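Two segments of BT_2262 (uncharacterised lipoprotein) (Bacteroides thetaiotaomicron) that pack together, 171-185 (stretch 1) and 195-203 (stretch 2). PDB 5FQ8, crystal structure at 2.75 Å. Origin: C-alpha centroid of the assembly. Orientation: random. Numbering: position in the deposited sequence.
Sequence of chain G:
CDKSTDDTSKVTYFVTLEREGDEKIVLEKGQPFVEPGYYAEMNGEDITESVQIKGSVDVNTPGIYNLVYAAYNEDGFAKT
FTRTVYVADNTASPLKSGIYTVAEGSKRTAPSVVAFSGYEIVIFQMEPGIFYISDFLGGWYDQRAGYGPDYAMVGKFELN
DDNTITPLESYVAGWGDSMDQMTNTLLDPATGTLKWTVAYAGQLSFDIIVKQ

Stretch 1 171-185: YVAGWGDSMDQMTNT
Stretch 2, residues 195-203: KWTVAYAGQ

The two segments run antiparallel, their strand axes 161° apart in direction and 5.1 Å apart at closest approach. Stretch 2 is extended from Lys 195 to Tyr 200, whereas stretch 1 pairs with it as a strand around Gln 181 to Thr 183, between an irregular loop and a corner at Asn 184. In register, Met 182 lies opposite Val 198 as a non-hydrogen-bonded pair (CA to CA 4.9 Å), and Thr 183 opposite Thr 197 as a hydrogen-bonded pair (CA to CA 5.6 Å).

The Thr 183–Thr 197 pair is satisfied in both directions: Thr 183 N donates to Thr 197 O at 3.2 Å and Thr 197 N to Thr 183 O at 3.1 Å. Thr 183 O also accepts from Thr 197 OG1 at 2.7 Å, so one carbonyl serves both a backbone and a side-chain donor; Thr 197, with chi1 at p, supplies the hydroxyl and a beta-branched side chain suited to a strand. Further along, Ala 199 N donates to Gln 181 O (3.2 Å), while Ala 199 O accepts from Asp 180 N (2.7 Å) rather than from Gln 181.

Past the corner, where Asn 184 adopts positive phi and psi (60°/49°), contact continues through carbon donors: Trp 196 CA approaches Asn 184 O at 3.5 Å, and Thr 185 CA approaches Lys 195 O at 3.3 Å.

At the other end, the m rotamer of Asp 180 places OD2 2.9 Å from Gly 202 N, which donates to it. The carboxylate thus satisfies a backbone NH in the turn after the strand. Gly 202 has phi 81°, a value glycine tolerates readily, and an ideal CB there would clash with Gln 203 OE1.

Met 182 and Val 198 share a face of the sheet. Met 182, with chi1 at t and chi2 and chi3 off the wells, brings CE to 3.4 Å from Trp 196 CB and 4.3 Å from Val 198 CB. Met 179, p then t and t, adds SD at 3.7 Å from Val 198 CG2. The long, unbranched thioether chain of Met 182 reaches across to apolar atoms of Trp 196 and Val 198.

Tyr 200 gives the largest contact, with chi1 at t and chi2 at 49°. Its CB points away, but the ring end returns toward the loop: Val 172 CG2 lies 4.1 Å from Tyr 200 CZ, and Trp 175 CE3, near the ring plane at its edge, is 4.1 Å from Tyr 200 CE2. The loop is held by Val 172 N donating to Asp 177 O at 2.6 Å, with a cis peptide before Asp 177. Asp 177 OD2 is modelled 2.2 Å from Tyr 200 OH, too short to interpret as a bond.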

# COMPACT_ATOMS: atom_id res chain seq x y z
N TYR G 171 -43.46 53.26 -4.45
CA TYR G 171 -43.98 51.90 -4.40
C TYR G 171 -42.86 50.89 -4.63
O TYR G 171 -42.10 51.02 -5.59
CB TYR G 171 -45.08 51.71 -5.44
CG TYR G 171 -45.78 50.38 -5.34
CD1 TYR G 171 -46.68 50.13 -4.33
CD2 TYR G 171 -45.53 49.38 -6.27
CE1 TYR G 171 -47.33 48.92 -4.23
CE2 TYR G 171 -46.17 48.16 -6.18
CZ TYR G 171 -47.06 47.94 -5.16
OH TYR G 171 -47.71 46.73 -5.06
N VAL G 172 -42.78 49.90 -3.75
CA VAL G 172 -41.85 48.78 -3.90
C VAL G 172 -42.68 47.53 -4.16
O VAL G 172 -43.40 47.06 -3.28
CB VAL G 172 -40.98 48.58 -2.66
CG1 VAL G 172 -40.14 47.33 -2.82
CG2 VAL G 172 -40.10 49.77 -2.45
N ALA G 173 -42.58 46.99 -5.37
CA ALA G 173 -43.30 45.78 -5.69
C ALA G 173 -42.66 44.59 -4.99
O ALA G 173 -41.43 44.48 -4.92
CB ALA G 173 -43.33 45.55 -7.20
N GLY G 174 -43.48 43.71 -4.44
CA GLY G 174 -43.00 42.51 -3.81
C GLY G 174 -42.87 42.58 -2.31
O GLY G 174 -42.58 41.56 -1.68
N TRP G 175 -43.07 43.75 -1.72
CA TRP G 175 -43.07 43.86 -0.27
C TRP G 175 -44.29 44.58 0.28
O TRP G 175 -44.54 44.50 1.48
CB TRP G 175 -41.81 44.58 0.22
CG TRP G 175 -40.73 43.64 0.67
CD1 TRP G 175 -40.88 42.35 1.09
CD2 TRP G 175 -39.32 43.91 0.73
NE1 TRP G 175 -39.67 41.81 1.41
CE2 TRP G 175 -38.69 42.75 1.20
CE3 TRP G 175 -38.54 45.03 0.43
CZ2 TRP G 175 -37.32 42.67 1.38
CZ3 TRP G 175 -37.17 44.95 0.62
CH2 TRP G 175 -36.58 43.78 1.09
N GLY G 176 -45.07 45.25 -0.56
CA GLY G 176 -46.20 46.04 -0.10
C GLY G 176 -46.51 47.10 -1.14
O GLY G 176 -47.38 46.87 -1.96
N ASP G 177 -45.84 48.26 -1.12
CA ASP G 177 -44.99 48.81 -0.06
C ASP G 177 -44.58 50.20 -0.49
O ASP G 177 -44.29 50.42 -1.66
CB ASP G 177 -43.73 47.99 0.22
CG ASP G 177 -43.24 48.15 1.64
OD1 ASP G 177 -44.02 48.63 2.48
OD2 ASP G 177 -42.08 47.78 1.91
N SER G 178 -44.52 51.14 0.45
CA SER G 178 -44.07 52.49 0.16
C SER G 178 -43.24 52.99 1.34
O SER G 178 -43.18 52.37 2.40
CB SER G 178 -45.25 53.43 -0.11
OG SER G 178 -46.27 52.76 -0.82
N MET G 179 -42.60 54.14 1.14
CA MET G 179 -41.73 54.70 2.16
C MET G 179 -42.54 55.26 3.33
O MET G 179 -43.75 55.47 3.24
CB MET G 179 -40.86 55.80 1.59
CG MET G 179 -41.69 56.92 1.02
SD MET G 179 -40.73 58.37 0.59
CE MET G 179 -42.05 59.47 0.15
N ASP G 180 -41.84 55.54 4.42
CA ASP G 180 -42.45 56.16 5.60
C ASP G 180 -42.45 57.68 5.45
O ASP G 180 -43.50 58.31 5.33
CB ASP G 180 -41.73 55.71 6.87
CG ASP G 180 -42.13 54.32 7.30
OD1 ASP G 180 -43.32 53.98 7.15
OD2 ASP G 180 -41.27 53.58 7.80
N GLN G 181 -41.26 58.29 5.47
CA GLN G 181 -41.13 59.74 5.39
C GLN G 181 -39.99 60.10 4.45
O GLN G 181 -39.17 59.26 4.07
CB GLN G 181 -40.87 60.36 6.77
CG GLN G 181 -42.05 60.26 7.71
CD GLN G 181 -41.72 60.72 9.11
OE1 GLN G 181 -40.57 61.05 9.40
NE2 GLN G 181 -42.72 60.76 9.98
N MET G 182 -39.95 61.38 4.07
CA MET G 182 -38.89 61.91 3.22
C MET G 182 -38.38 63.22 3.80
O MET G 182 -39.16 64.15 4.03
CB MET G 182 -39.37 62.13 1.79
CG MET G 182 -38.25 62.50 0.83
SD MET G 182 -38.30 61.59 -0.72
CE MET G 182 -36.59 61.16 -0.90
N THR G 183 -37.07 63.29 4.03
CA THR G 183 -36.45 64.42 4.70
C THR G 183 -35.08 64.68 4.09
O THR G 183 -34.50 63.82 3.44
CB THR G 183 -36.32 64.18 6.20
OG1 THR G 183 -36.02 62.79 6.43
CG2 THR G 183 -37.60 64.55 6.93
N ASN G 184 -34.58 65.90 4.33
CA ASN G 184 -33.22 66.30 3.93
C ASN G 184 -33.03 66.20 2.42
O ASN G 184 -32.05 65.62 1.94
CB ASN G 184 -32.17 65.45 4.66
CG ASN G 184 -31.53 66.18 5.81
OD1 ASN G 184 -31.98 66.07 6.95
ND2 ASN G 184 -30.46 66.91 5.53
N THR G 185 -33.96 66.76 1.66
CA THR G 185 -33.95 66.66 0.21
C THR G 185 -33.77 68.04 -0.40
O THR G 185 -34.54 68.96 -0.10
CB THR G 185 -35.24 66.03 -0.32
OG1 THR G 185 -36.29 67.00 -0.27
CG2 THR G 185 -35.63 64.83 0.51
N LYS G 195 -29.61 65.31 -3.15
CA LYS G 195 -29.54 64.62 -1.87
C LYS G 195 -30.93 64.20 -1.44
O LYS G 195 -31.91 64.90 -1.70
CB LYS G 195 -28.93 65.52 -0.78
CG LYS G 195 -29.74 66.80 -0.52
CD LYS G 195 -29.75 67.24 0.94
CE LYS G 195 -28.42 67.79 1.41
NZ LYS G 195 -27.57 66.72 1.99
N TRP G 196 -31.02 63.05 -0.78
CA TRP G 196 -32.23 62.73 -0.04
C TRP G 196 -31.90 61.67 0.99
O TRP G 196 -30.97 60.87 0.81
CB TRP G 196 -33.37 62.28 -0.97
CG TRP G 196 -33.18 61.00 -1.73
CD1 TRP G 196 -33.22 59.73 -1.24
CD2 TRP G 196 -32.96 60.87 -3.14
NE1 TRP G 196 -33.02 58.82 -2.24
CE2 TRP G 196 -32.85 59.50 -3.42
CE3 TRP G 196 -32.82 61.78 -4.19
CZ2 TRP G 196 -32.61 59.01 -4.71
CZ3 TRP G 196 -32.58 61.30 -5.46
CH2 TRP G 196 -32.48 59.93 -5.71
N THR G 197 -32.65 61.70 2.08
CA THR G 197 -32.71 60.61 3.03
C THR G 197 -34.15 60.15 3.08
O THR G 197 -35.06 60.97 3.15
CB THR G 197 -32.23 61.03 4.42
OG1 THR G 197 -33.06 62.08 4.91
CG2 THR G 197 -30.79 61.50 4.38
N VAL G 198 -34.35 58.84 3.01
CA VAL G 198 -35.68 58.26 2.95
C VAL G 198 -35.78 57.18 4.02
O VAL G 198 -34.81 56.46 4.28
CB VAL G 198 -35.99 57.70 1.55
CG1 VAL G 198 -34.97 56.66 1.14
CG2 VAL G 198 -37.40 57.15 1.48
N ALA G 199 -36.94 57.11 4.68
CA ALA G 199 -37.17 56.18 5.77
C ALA G 199 -38.12 55.08 5.31
O ALA G 199 -39.17 55.36 4.72
CB ALA G 199 -37.75 56.90 6.99
N TYR G 200 -37.76 53.83 5.60
CA TYR G 200 -38.45 52.66 5.08
C TYR G 200 -38.95 51.79 6.24
O TYR G 200 -38.79 52.12 7.41
CB TYR G 200 -37.54 51.88 4.14
CG TYR G 200 -38.25 50.92 3.22
CD1 TYR G 200 -39.36 51.32 2.49
CD2 TYR G 200 -37.82 49.61 3.10
CE1 TYR G 200 -40.02 50.44 1.66
CE2 TYR G 200 -38.47 48.72 2.28
CZ TYR G 200 -39.57 49.15 1.56
OH TYR G 200 -40.23 48.27 0.73
N ALA G 201 -39.55 50.65 5.86
CA ALA G 201 -40.27 49.70 6.70
C ALA G 201 -40.07 49.85 8.21
O ALA G 201 -39.49 48.97 8.86
CB ALA G 201 -39.91 48.28 6.29
N GLY G 202 -40.56 50.95 8.78
CA GLY G 202 -40.68 51.04 10.22
C GLY G 202 -39.41 51.38 10.96
O GLY G 202 -39.44 52.21 11.87
N GLN G 203 -38.29 50.76 10.60
CA GLN G 203 -37.05 51.01 11.32
C GLN G 203 -35.84 51.03 10.39
O GLN G 203 -34.74 50.62 10.78
CB GLN G 203 -36.84 49.97 12.43
CG GLN G 203 -36.72 48.53 11.95
CD GLN G 203 -38.02 47.76 12.05
OE1 GLN G 203 -39.08 48.25 11.65
NE2 GLN G 203 -37.95 46.55 12.59